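Local coordinates for protein arginyl-trna synthetase (Thermus thermophilus, PDB 1IQ0) that probably attaches L-arginine to its cognate tRNA at the expense of ATP, as a monomeric class I aminoacyl-tRNA synthetase, at residues W490-L495 against E564-S568; P65-E69 against F80-A86; Y501-L505 against Y542-E547; A480-L484 against V570-Q574. All blocks are in the same frame, centred on the assembly; numbering follows the deposited sequence.

Contact 1 of 4, residues W490-L495 against E564-S568; sequences WGAPDL and ELRLS
An extended loop can pack closely on a helix when its bumps find the helix's hollows. Residues 490-495 are a worked case. From Trp490 to Asp494 the backbone is extended, and the loop crosses the helical turn 564-568 most closely at Pro493, with Pro493 CA 4.1 Å from Leu565 CA. Trp490, with chi1 p and chi2 near 90°, lays its indole beside the helix: Leu567 CB sits over the five-membered ring, 3.6 Å from its centroid, in a CH-pi contact, and Leu567 CD1 reaches Trp490 CB at 3.5 Å. At the ring edge Trp490 NE1 donates a hydrogen bond to Ser568 OG (3.1 Å, 163°). The ring of Pro493 fits between Leu565 and Ser568, its CB 3.6 Å from Leu565 CA and its CG 3.2 Å from Ser568 OG. Glu564 CB fits under the loop, 3.4 Å from Ala492 O; its carboxylate holds Gly561 N through OE1 and, through OE2, a water (2.6 Å) that accepts from Gly491 N (2.8 Å). Leu495 CD2 closes the far end on Leu565 CD1 (3.8 Å). Here the loop between helices 470-487 and 500-509 packs across helix 562-583 within the helical DALR anticodon-binding domain of this class I synthetase.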
loop_
_atom_site.group_PDB
_atom_site.type_symbol
_atom_site.label_atom_id
_atom_site.label_comp_id
_atom_site.label_asym_id
_atom_site.label_seq_id
_atom_site.Cartn_x
_atom_site.Cartn_y
_atom_site.Cartn_z
ATOM N N TRP A 490 -1.498 9.441 35.625
ATOM C CA TRP A 490 -0.314 10.167 36.055
ATOM C C TRP A 490 -0.479 11.640 35.707
ATOM O O TRP A 490 -1.325 11.997 34.883
ATOM C CB TRP A 490 0.952 9.585 35.408
ATOM C CG TRP A 490 1.084 9.803 33.930
ATOM C CD1 TRP A 490 1.687 10.856 33.306
ATOM C CD2 TRP A 490 0.635 8.924 32.891
ATOM N NE1 TRP A 490 1.650 10.686 31.940
ATOM C CE2 TRP A 490 1.007 9.507 31.659
ATOM C CE3 TRP A 490 -0.044 7.696 32.883
ATOM C CZ2 TRP A 490 0.722 8.907 30.429
ATOM C CZ3 TRP A 490 -0.329 7.095 31.656
ATOM C CH2 TRP A 490 0.055 7.704 30.447
ATOM N N GLY A 491 0.322 12.492 36.338
ATOM C CA GLY A 491 0.218 13.917 36.095
ATOM C C GLY A 491 1.176 14.508 35.080
ATOM O O GLY A 491 1.711 13.811 34.214
ATOM N N ALA A 492 1.384 15.815 35.205
ATOM C CA ALA A 492 2.251 16.574 34.320
ATOM C C ALA A 492 3.700 16.111 34.316
ATOM O O ALA A 492 4.323 15.936 35.368
ATOM C CB ALA A 492 2.186 18.059 34.679
ATOM N N PRO A 493 4.256 15.913 33.115
ATOM C CA PRO A 493 5.638 15.473 32.923
ATOM C C PRO A 493 6.580 16.611 33.279
ATOM O O PRO A 493 6.261 17.773 33.040
ATOM C CB PRO A 493 5.704 15.163 31.426
ATOM C CG PRO A 493 4.268 14.880 31.056
ATOM C CD PRO A 493 3.524 15.915 31.838
ATOM N N ASP A 494 7.731 16.287 33.856
ATOM C CA ASP A 494 8.704 17.323 34.173
ATOM C C ASP A 494 9.809 17.193 33.136
ATOM O O ASP A 494 10.767 16.438 33.321
ATOM C CB ASP A 494 9.281 17.145 35.580
ATOM C CG ASP A 494 10.284 18.236 35.935
ATOM O OD1 ASP A 494 10.552 19.106 35.069
ATOM O OD2 ASP A 494 10.808 18.222 37.072
ATOM N N LEU A 495 9.665 17.928 32.039
ATOM C CA LEU A 495 10.626 17.877 30.947
ATOM C C LEU A 495 12.069 18.158 31.348
ATOM O O LEU A 495 12.996 17.633 30.730
ATOM C CB LEU A 495 10.205 18.841 29.834
ATOM C CG LEU A 495 8.769 18.698 29.316
ATOM C CD1 LEU A 495 8.583 19.609 28.118
ATOM C CD2 LEU A 495 8.477 17.258 28.927
ATOM N N GLU A 564 6.406 10.708 35.407
ATOM C CA GLU A 564 5.387 11.256 34.521
ATOM C C GLU A 564 5.969 11.460 33.116
ATOM O O GLU A 564 5.332 11.128 32.120
ATOM C CB GLU A 564 4.868 12.591 35.069
ATOM C CG GLU A 564 4.010 12.511 36.334
ATOM C CD GLU A 564 4.736 11.906 37.535
ATOM O OE1 GLU A 564 5.967 12.074 37.658
ATOM O OE2 GLU A 564 4.063 11.273 38.371
ATOM N N LEU A 565 7.177 12.005 33.035
ATOM C CA LEU A 565 7.816 12.223 31.741
ATOM C C LEU A 565 7.953 10.911 30.971
ATOM O O LEU A 565 7.613 10.842 29.786
ATOM C CB LEU A 565 9.204 12.843 31.920
ATOM C CG LEU A 565 10.112 12.827 30.685
ATOM C CD1 LEU A 565 9.482 13.626 29.546
ATOM C CD2 LEU A 565 11.462 13.404 31.048
ATOM N N ARG A 566 8.452 9.872 31.641
ATOM C CA ARG A 566 8.632 8.583 30.987
ATOM C C ARG A 566 7.316 7.928 30.603
ATOM O O ARG A 566 7.234 7.262 29.568
ATOM C CB ARG A 566 9.482 7.649 31.855
ATOM C CG ARG A 566 10.953 8.048 31.799
ATOM C CD ARG A 566 11.872 7.183 32.632
ATOM N NE ARG A 566 13.249 7.638 32.446
ATOM C CZ ARG A 566 14.226 7.470 33.329
ATOM N NH1 ARG A 566 13.993 6.844 34.482
ATOM N NH2 ARG A 566 15.432 7.942 33.059
ATOM N N LEU A 567 6.281 8.125 31.414
ATOM C CA LEU A 567 4.978 7.552 31.102
ATOM C C LEU A 567 4.403 8.207 29.838
ATOM O O LEU A 567 3.837 7.522 28.986
ATOM C CB LEU A 567 4.014 7.722 32.282
ATOM C CG LEU A 567 4.208 6.750 33.455
ATOM C CD1 LEU A 567 3.348 7.173 34.633
ATOM C CD2 LEU A 567 3.847 5.337 33.013
ATOM N N SER A 568 4.552 9.526 29.712
ATOM C CA SER A 568 4.045 10.231 28.531
ATOM C C SER A 568 4.837 9.832 27.288
ATOM O O SER A 568 4.283 9.723 26.194
ATOM C CB SER A 568 4.122 11.747 28.726
ATOM O OG SER A 568 3.206 12.178 29.717
HETATM O O HOH W 1 1.504 11.549 38.682
#

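Contact 2 of 4, residues P65-E69 against F80-A86; sequences PEFVE and FRLRTEA
A salt bridge between Glu66 OE1 and Arg83 NH2 (2.7 Å) is the strongest polar link where this antiparallel hairpin opens. Glu66 leaves the backbone sideways and, with chi1 and chi2 both p, brings its carboxylate to Arg83, whose guanidinium lies with one face over Glu66 O. Two backbone hydrogen bonds follow: Arg83 N to Phe67 O (2.9 Å, 175°) and Glu69 N to Arg81 O (2.7 Å, 134°). They flank the non-hydrogen-bonded pair Val68-Leu82, with Val68 CA 4.4 Å from Leu82 CA. Before the strand, Pro65-Val68 forms a type I turn; after its partner, Arg83 is the N-cap of helix 84-92. A water joins Glu69 OE2 (2.7 Å) to Thr84 N (3.0 Å). Packing lies beyond: Phe67 CB meets Ala86 CB at 3.5 Å, Phe67 CD1 meets Leu82 CD2 at 3.9 Å, and Val68 CG1 meets the Phe80 ring edge at CD2 (4.0 Å). Helix 3-15 backs Phe67 and Phe80. This end of the hairpin is thus two-sided: charged Glu66, Glu69, Arg81 and Arg83 stay at least partly exposed, while Val68, Phe80 and Leu82 are buried.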
loop_
_atom_site.group_PDB
_atom_site.type_symbol
_atom_site.label_atom_id
_atom_site.label_comp_id
_atom_site.label_asym_id
_atom_site.label_seq_id
_atom_site.Cartn_x
_atom_site.Cartn_y
_atom_site.Cartn_z
ATOM N N PRO A 65 13.253 28.713 13.600
ATOM C CA PRO A 65 11.953 28.426 14.215
ATOM C C PRO A 65 12.260 28.375 15.715
ATOM O O PRO A 65 13.397 28.071 16.092
ATOM C CB PRO A 65 11.602 27.052 13.654
ATOM C CG PRO A 65 12.266 27.058 12.302
ATOM C CD PRO A 65 13.609 27.689 12.602
ATOM N N GLU A 66 11.278 28.668 16.565
ATOM C CA GLU A 66 11.515 28.672 18.009
ATOM C C GLU A 66 12.008 27.347 18.586
ATOM O O GLU A 66 12.555 27.320 19.686
ATOM C CB GLU A 66 10.253 29.135 18.768
ATOM C CG GLU A 66 9.028 28.220 18.673
ATOM C CD GLU A 66 9.148 26.965 19.528
ATOM O OE1 GLU A 66 9.577 27.074 20.697
ATOM O OE2 GLU A 66 8.799 25.869 19.037
ATOM N N PHE A 67 11.833 26.252 17.850
ATOM C CA PHE A 67 12.268 24.953 18.349
ATOM C C PHE A 67 13.710 24.613 17.993
ATOM O O PHE A 67 14.228 23.580 18.418
ATOM C CB PHE A 67 11.315 23.843 17.870
ATOM C CG PHE A 67 11.139 23.776 16.375
ATOM C CD1 PHE A 67 12.140 23.257 15.561
ATOM C CD2 PHE A 67 9.961 24.227 15.781
ATOM C CE1 PHE A 67 11.974 23.183 14.173
ATOM C CE2 PHE A 67 9.782 24.159 14.395
ATOM C CZ PHE A 67 10.794 23.634 13.590
ATOM N N VAL A 68 14.364 25.483 17.228
ATOM C CA VAL A 68 15.758 25.251 16.848
ATOM C C VAL A 68 16.715 26.022 17.757
ATOM O O VAL A 68 16.637 27.246 17.881
ATOM C CB VAL A 68 16.027 25.651 15.379
ATOM C CG1 VAL A 68 17.515 25.503 15.059
ATOM C CG2 VAL A 68 15.210 24.762 14.447
ATOM N N GLU A 69 17.617 25.283 18.393
ATOM C CA GLU A 69 18.596 25.853 19.309
ATOM C C GLU A 69 19.688 26.608 18.561
ATOM O O GLU A 69 20.015 27.744 18.903
ATOM C CB GLU A 69 19.232 24.733 20.140
ATOM C CG GLU A 69 20.262 25.181 21.173
ATOM C CD GLU A 69 19.641 25.541 22.509
ATOM O OE1 GLU A 69 19.034 26.626 22.624
ATOM O OE2 GLU A 69 19.755 24.723 23.447
ATOM N N PHE A 80 21.039 21.324 12.200
ATOM C CA PHE A 80 20.253 22.012 13.207
ATOM C C PHE A 80 20.177 21.230 14.509
ATOM O O PHE A 80 19.831 20.044 14.521
ATOM C CB PHE A 80 18.828 22.261 12.700
ATOM C CG PHE A 80 18.767 22.986 11.393
ATOM C CD1 PHE A 80 18.932 22.299 10.195
ATOM C CD2 PHE A 80 18.562 24.362 11.358
ATOM C CE1 PHE A 80 18.893 22.976 8.972
ATOM C CE2 PHE A 80 18.521 25.051 10.143
ATOM C CZ PHE A 80 18.687 24.355 8.947
ATOM N N ARG A 81 20.507 21.900 15.604
ATOM C CA ARG A 81 20.429 21.283 16.913
ATOM C C ARG A 81 19.130 21.823 17.499
ATOM O O ARG A 81 18.933 23.035 17.566
ATOM C CB ARG A 81 21.635 21.678 17.772
ATOM C CG ARG A 81 21.639 21.065 19.178
ATOM C CD ARG A 81 23.063 20.900 19.706
ATOM N NE ARG A 81 23.902 22.052 19.379
ATOM C CZ ARG A 81 23.811 23.242 19.963
ATOM N NH1 ARG A 81 22.918 23.452 20.921
ATOM N NH2 ARG A 81 24.604 24.231 19.569
ATOM N N LEU A 82 18.239 20.919 17.901
ATOM C CA LEU A 82 16.950 21.306 18.449
ATOM C C LEU A 82 17.001 21.621 19.935
ATOM O O LEU A 82 17.873 21.138 20.654
ATOM C CB LEU A 82 15.928 20.186 18.210
ATOM C CG LEU A 82 15.687 19.763 16.752
ATOM C CD1 LEU A 82 14.628 18.671 16.701
ATOM C CD2 LEU A 82 15.247 20.971 15.919
ATOM N N ARG A 83 16.075 22.454 20.394
ATOM C CA ARG A 83 16.013 22.756 21.814
ATOM C C ARG A 83 15.386 21.504 22.421
ATOM O O ARG A 83 14.305 21.073 22.012
ATOM C CB ARG A 83 15.126 23.973 22.092
ATOM C CG ARG A 83 15.663 25.288 21.550
ATOM C CD ARG A 83 14.954 26.454 22.213
ATOM N NE ARG A 83 13.506 26.287 22.178
ATOM C CZ ARG A 83 12.643 27.060 22.829
ATOM N NH1 ARG A 83 13.083 28.068 23.576
ATOM N NH2 ARG A 83 11.340 26.819 22.740
ATOM N N THR A 84 16.075 20.911 23.382
ATOM C CA THR A 84 15.583 19.694 24.013
ATOM C C THR A 84 14.123 19.776 24.462
ATOM O O THR A 84 13.341 18.870 24.188
ATOM C CB THR A 84 16.493 19.318 25.182
ATOM O OG1 THR A 84 17.811 19.083 24.666
ATOM C CG2 THR A 84 15.992 18.053 25.888
ATOM N N GLU A 85 13.756 20.867 25.126
ATOM C CA GLU A 85 12.386 21.044 25.597
ATOM C C GLU A 85 11.375 20.994 24.451
ATOM O O GLU A 85 10.375 20.270 24.524
ATOM C CB GLU A 85 12.247 22.377 26.328
ATOM C CG GLU A 85 10.839 22.648 26.828
ATOM C CD GLU A 85 10.665 24.061 27.347
ATOM O OE1 GLU A 85 9.560 24.384 27.830
ATOM O OE2 GLU A 85 11.631 24.852 27.268
ATOM N N ALA A 86 11.634 21.769 23.399
ATOM C CA ALA A 86 10.743 21.814 22.247
ATOM C C ALA A 86 10.670 20.439 21.596
ATOM O O ALA A 86 9.605 19.997 21.170
ATOM C CB ALA A 86 11.237 22.852 21.235
HETATM O O HOH W 2 18.436 22.527 24.342
#

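Contact 3 of 4, residues Y501-L505 against Y542-E547; sequences YERAL and YYNARE
Two tyrosines, one from each side, carry most of this interface, a case of two tyrosines packing on aliphatic groups while their hydroxyls reach carboxylates. Tyr542, near the end of helix 525-544, has the larger buried area; Tyr501, on helix 500-509, comes next. Tyr501 CA and Tyr542 CA are 6.6 Å apart. With chi1 t and chi2 76°, Tyr542 lays its ring against the turn 501-505 of helix 500-509, where Leu505 CD2 rests over one face, 3.6 Å from the centroid, as a CH-pi contact. Tyr542 CE1 lies 3.6 Å from Tyr501 CB and 3.5 Å from Tyr501 O. The hydroxyl continues past the backbone to donate to Glu502: Tyr542 OH to Glu502 OE1 measures 2.6 Å. That same oxygen makes a salt bridge with Arg566 of helix 562-583, while Glu502 OE2 takes Thr499 OG1, so the buried carboxylate is well compensated. Tyr501, chi1 m, runs the other way, along the chain leaving the helix. Ala545, the first residue to depart from helical angles (-51/137), puts its CB 3.4 Å from Tyr501 CE2. Two residues on, in the extended strand 546-547, Glu547 with chi1 m receives the phenol, Tyr501 OH to Glu547 OE2 being 2.5 Å. A helix terminus followed by a short strand is thereby clasped against a neighbouring helix, within the mainly helical DALR anticodon-binding domain, which here carries a small two-stranded hairpin.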
loop_
_atom_site.group_PDB
_atom_site.type_symbol
_atom_site.label_atom_id
_atom_site.label_comp_id
_atom_site.label_asym_id
_atom_site.label_seq_id
_atom_site.Cartn_x
_atom_site.Cartn_y
_atom_site.Cartn_z
ATOM N N TYR A 501 18.545 9.477 27.312
ATOM C CA TYR A 501 17.718 8.343 26.883
ATOM C C TYR A 501 16.352 8.832 26.418
ATOM O O TYR A 501 15.827 8.353 25.412
ATOM C CB TYR A 501 17.503 7.339 28.019
ATOM C CG TYR A 501 18.718 6.515 28.386
ATOM C CD1 TYR A 501 19.475 6.820 29.515
ATOM C CD2 TYR A 501 19.097 5.415 27.614
ATOM C CE1 TYR A 501 20.584 6.045 29.874
ATOM C CE2 TYR A 501 20.201 4.634 27.963
ATOM C CZ TYR A 501 20.937 4.956 29.098
ATOM O OH TYR A 501 22.015 4.180 29.452
ATOM N N GLU A 502 15.760 9.763 27.166
ATOM C CA GLU A 502 14.459 10.309 26.795
ATOM C C GLU A 502 14.597 11.100 25.493
ATOM O O GLU A 502 13.766 10.982 24.595
ATOM C CB GLU A 502 13.919 11.246 27.884
ATOM C CG GLU A 502 13.273 10.550 29.071
ATOM C CD GLU A 502 14.253 9.706 29.851
ATOM O OE1 GLU A 502 14.022 8.482 29.941
ATOM O OE2 GLU A 502 15.254 10.265 30.368
ATOM N N ARG A 503 15.656 11.898 25.402
ATOM C CA ARG A 503 15.893 12.726 24.225
ATOM C C ARG A 503 16.051 11.899 22.957
ATOM O O ARG A 503 15.395 12.161 21.953
ATOM C CB ARG A 503 17.136 13.595 24.433
ATOM C CG ARG A 503 17.409 14.554 23.279
ATOM C CD ARG A 503 18.716 15.314 23.458
ATOM N NE ARG A 503 19.134 15.963 22.216
ATOM C CZ ARG A 503 18.551 17.035 21.694
ATOM N NH1 ARG A 503 17.520 17.594 22.312
ATOM N NH2 ARG A 503 18.989 17.544 20.553
ATOM N N ALA A 504 16.926 10.899 23.007
ATOM C CA ALA A 504 17.172 10.034 21.859
ATOM C C ALA A 504 15.892 9.345 21.385
ATOM O O ALA A 504 15.631 9.273 20.189
ATOM C CB ALA A 504 18.237 8.986 22.209
ATOM N N LEU A 505 15.097 8.832 22.317
ATOM C CA LEU A 505 13.855 8.160 21.952
ATOM C C LEU A 505 12.832 9.146 21.386
ATOM O O LEU A 505 12.172 8.864 20.391
ATOM C CB LEU A 505 13.252 7.443 23.160
ATOM C CG LEU A 505 11.898 6.761 22.919
ATOM C CD1 LEU A 505 12.010 5.765 21.758
ATOM C CD2 LEU A 505 11.462 6.047 24.183
ATOM N N TYR A 542 15.958 1.321 24.581
ATOM C CA TYR A 542 15.595 2.249 25.639
ATOM C C TYR A 542 15.120 1.462 26.867
ATOM O O TYR A 542 15.592 1.683 27.978
ATOM C CB TYR A 542 14.481 3.173 25.142
ATOM C CG TYR A 542 13.923 4.128 26.172
ATOM C CD1 TYR A 542 14.639 5.267 26.563
ATOM C CD2 TYR A 542 12.659 3.917 26.731
ATOM C CE1 TYR A 542 14.109 6.171 27.473
ATOM C CE2 TYR A 542 12.120 4.813 27.645
ATOM C CZ TYR A 542 12.851 5.942 28.010
ATOM O OH TYR A 542 12.311 6.846 28.897
ATOM N N TYR A 543 14.193 0.530 26.655
ATOM C CA TYR A 543 13.654 -0.280 27.750
ATOM C C TYR A 543 14.712 -1.158 28.433
ATOM O O TYR A 543 14.732 -1.277 29.656
ATOM C CB TYR A 543 12.535 -1.180 27.233
ATOM C CG TYR A 543 11.916 -2.069 28.298
ATOM C CD1 TYR A 543 10.854 -1.616 29.080
ATOM C CD2 TYR A 543 12.384 -3.368 28.507
ATOM C CE1 TYR A 543 10.270 -2.431 30.038
ATOM C CE2 TYR A 543 11.804 -4.196 29.472
ATOM C CZ TYR A 543 10.748 -3.717 30.231
ATOM O OH TYR A 543 10.177 -4.516 31.190
ATOM N N ASN A 544 15.578 -1.769 27.631
ATOM C CA ASN A 544 16.616 -2.654 28.139
ATOM C C ASN A 544 17.855 -1.996 28.745
ATOM O O ASN A 544 18.642 -2.676 29.396
ATOM C CB ASN A 544 17.080 -3.615 27.032
ATOM C CG ASN A 544 15.975 -4.536 26.560
ATOM O OD1 ASN A 544 15.168 -5.015 27.357
ATOM N ND2 ASN A 544 15.937 -4.798 25.258
ATOM N N ALA A 545 18.038 -0.697 28.531
ATOM C CA ALA A 545 19.224 -0.009 29.044
ATOM C C ALA A 545 19.471 -0.240 30.532
ATOM O O ALA A 545 18.539 -0.208 31.341
ATOM C CB ALA A 545 19.122 1.489 28.766
ATOM N N ARG A 546 20.738 -0.472 30.874
ATOM C CA ARG A 546 21.172 -0.692 32.250
ATOM C C ARG A 546 22.516 0.004 32.470
ATOM O O ARG A 546 23.298 0.170 31.531
ATOM C CB ARG A 546 21.331 -2.193 32.545
ATOM C CG ARG A 546 20.016 -2.987 32.566
ATOM C CD ARG A 546 20.270 -4.471 32.833
ATOM N NE ARG A 546 20.760 -4.718 34.192
ATOM C CZ ARG A 546 20.002 -4.673 35.287
ATOM N NH1 ARG A 546 18.704 -4.396 35.202
ATOM N NH2 ARG A 546 20.547 -4.890 36.478
ATOM N N GLU A 547 22.768 0.412 33.712
ATOM C CA GLU A 547 24.011 1.069 34.098
ATOM C C GLU A 547 24.216 0.900 35.599
ATOM O O GLU A 547 23.262 0.981 36.380
ATOM C CB GLU A 547 23.978 2.568 33.777
ATOM C CG GLU A 547 24.046 2.915 32.299
ATOM C CD GLU A 547 24.252 4.403 32.071
ATOM O OE1 GLU A 547 25.254 4.945 32.592
ATOM O OE2 GLU A 547 23.420 5.032 31.376
#

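Contact 4 of 4, residues A480-L484 against V570-Q574; sequences AHSIL and VQSLQ
This is a helix-helix packing contact between helix 470-487 and helix 562-583, the last helix of the chain, in the DALR anticodon-binding region, with no hydrogen bond crossing from one segment to the other. The axes of 480-484 and 570-574 approach to 9.1 Å and run at 137° between their N-to-C directions (signed crossing angle -137°), roughly antiparallel but strongly tilted. Ala480 pairs with Gln574, CA to CA 5.7 Å, and Leu484 with Gln571, CA to CA 7.1 Å. The small Ala480 allows the closer approach: its CB lies 3.9 Å from Gln574 CB, 3.8 Å from Leu573 CD2 and 4.0 Å from Val570 CG1. The contact joins helices far apart in the chain within the helical bundle of the DALR anticodon-binding domain. Val570 (chi1 t) sets CG1 in the hollow formed by Ala480, Ile483 and Leu484, 3.4 Å from Ala480 O and 3.7 Å from Leu484 CD2. Leu484, chi1 m and chi2 t, extends across to set CD1 3.9 Å from Gln571 CA and 3.5 Å from Gln574 NE2. Gln574, chi1 p, extends to His481 and Leu484; its OE1 approaches the edge of His481 at CD2 (4.1 Å) and has a weak hydrogen bond from His477, whereas His481 ND1 pairs with Arg485. Trp539 of helix 525-544 packs on Ala480, Ile483 and Leu573.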
loop_
_atom_site.group_PDB
_atom_site.type_symbol
_atom_site.label_atom_id
_atom_site.label_comp_id
_atom_site.label_asym_id
_atom_site.label_seq_id
_atom_site.Cartn_x
_atom_site.Cartn_y
_atom_site.Cartn_z
ATOM N N ALA A 480 5.101 -1.684 25.833
ATOM C CA ALA A 480 4.879 -0.293 26.219
ATOM C C ALA A 480 3.508 -0.141 26.867
ATOM O O ALA A 480 3.363 0.522 27.895
ATOM C CB ALA A 480 4.979 0.615 24.992
ATOM N N HIS A 481 2.505 -0.767 26.266
ATOM C CA HIS A 481 1.143 -0.697 26.782
ATOM C C HIS A 481 1.001 -1.330 28.171
ATOM O O HIS A 481 0.242 -0.828 29.004
ATOM C CB HIS A 481 0.174 -1.374 25.802
ATOM C CG HIS A 481 -1.270 -1.137 26.121
ATOM N ND1 HIS A 481 -1.952 -1.853 27.083
ATOM C CD2 HIS A 481 -2.159 -0.246 25.616
ATOM C CE1 HIS A 481 -3.197 -1.415 27.156
ATOM N NE2 HIS A 481 -3.348 -0.440 26.278
ATOM N N SER A 482 1.723 -2.422 28.424
ATOM C CA SER A 482 1.632 -3.083 29.727
ATOM C C SER A 482 2.102 -2.148 30.848
ATOM O O SER A 482 1.570 -2.181 31.954
ATOM C CB SER A 482 2.460 -4.376 29.744
ATOM O OG SER A 482 3.847 -4.087 29.764
ATOM N N ILE A 483 3.095 -1.316 30.553
ATOM C CA ILE A 483 3.622 -0.357 31.527
ATOM C C ILE A 483 2.537 0.668 31.893
ATOM O O ILE A 483 2.333 0.984 33.066
ATOM C CB ILE A 483 4.855 0.395 30.956
ATOM C CG1 ILE A 483 5.979 -0.600 30.659
ATOM C CG2 ILE A 483 5.322 1.472 31.943
ATOM C CD1 ILE A 483 7.184 0.014 29.927
ATOM N N LEU A 484 1.845 1.181 30.881
ATOM C CA LEU A 484 0.777 2.156 31.087
ATOM C C LEU A 484 -0.364 1.526 31.885
ATOM O O LEU A 484 -1.034 2.182 32.680
ATOM C CB LEU A 484 0.238 2.635 29.738
ATOM C CG LEU A 484 1.224 3.215 28.715
ATOM C CD1 LEU A 484 0.463 3.583 27.446
ATOM C CD2 LEU A 484 1.921 4.438 29.285
ATOM N N VAL A 570 6.339 6.926 26.927
ATOM C CA VAL A 570 5.947 5.546 26.677
ATOM C C VAL A 570 4.593 5.536 25.965
ATOM O O VAL A 570 4.366 4.750 25.049
ATOM C CB VAL A 570 5.848 4.747 28.005
ATOM C CG1 VAL A 570 5.115 3.428 27.777
ATOM C CG2 VAL A 570 7.260 4.471 28.550
ATOM N N GLN A 571 3.705 6.431 26.384
ATOM C CA GLN A 571 2.384 6.532 25.790
ATOM C C GLN A 571 2.494 6.985 24.337
ATOM O O GLN A 571 1.829 6.439 23.454
ATOM C CB GLN A 571 1.515 7.521 26.573
ATOM C CG GLN A 571 0.123 7.689 25.974
ATOM C CD GLN A 571 -0.760 8.599 26.796
ATOM O OE1 GLN A 571 -0.440 9.769 27.006
ATOM N NE2 GLN A 571 -1.880 8.067 27.270
ATOM N N SER A 572 3.327 7.989 24.091
ATOM C CA SER A 572 3.511 8.479 22.731
ATOM C C SER A 572 4.058 7.356 21.838
ATOM O O SER A 572 3.661 7.220 20.677
ATOM C CB SER A 572 4.467 9.675 22.720
ATOM O OG SER A 572 4.825 10.034 21.398
ATOM N N LEU A 573 4.971 6.554 22.378
ATOM C CA LEU A 573 5.533 5.447 21.610
ATOM C C LEU A 573 4.495 4.364 21.309
ATOM O O LEU A 573 4.451 3.846 20.196
ATOM C CB LEU A 573 6.710 4.793 22.343
ATOM C CG LEU A 573 7.058 3.536 21.533
ATOM C CD1 LEU A 573 8.312 3.764 20.725
ATOM C CD2 LEU A 573 7.161 2.339 22.439
ATOM N N GLN A 574 3.681 4.005 22.302
ATOM C CA GLN A 574 2.667 2.975 22.098
ATOM C C GLN A 574 1.628 3.452 21.085
ATOM O O GLN A 574 1.183 2.685 20.238
ATOM C CB GLN A 574 1.983 2.612 23.419
ATOM C CG GLN A 574 0.940 3.602 23.877
ATOM C CD GLN A 574 -0.476 3.115 23.652
ATOM O OE1 GLN A 574 -0.739 2.299 22.768
ATOM N NE2 GLN A 574 -1.404 3.634 24.445
#

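In the fold
Contacts 1, 3 and 4 lie in the DALR anticodon-binding region, their centres 12 to 16 Å apart, while contact 2 lies at the end of the N-terminal hairpin and the start of helix 84-92, its centre 20, 21 and 25 Å from those of contacts 1, 3 and 4. Contact 2 closes first along the chain; contacts 1 and 3 are then both nested in the loop closed by contact 4, contact 3 inside contact 1. Helix 562-583 serves contacts 1 and 4 and reaches contact 3 through the Arg566-Glu502 salt bridge. Leu495 packs on Glu85, and Arg503 approaches Thr84, so the start of helix 84-92 rests on the C-terminal bundle, bringing parts from opposite chain ends together.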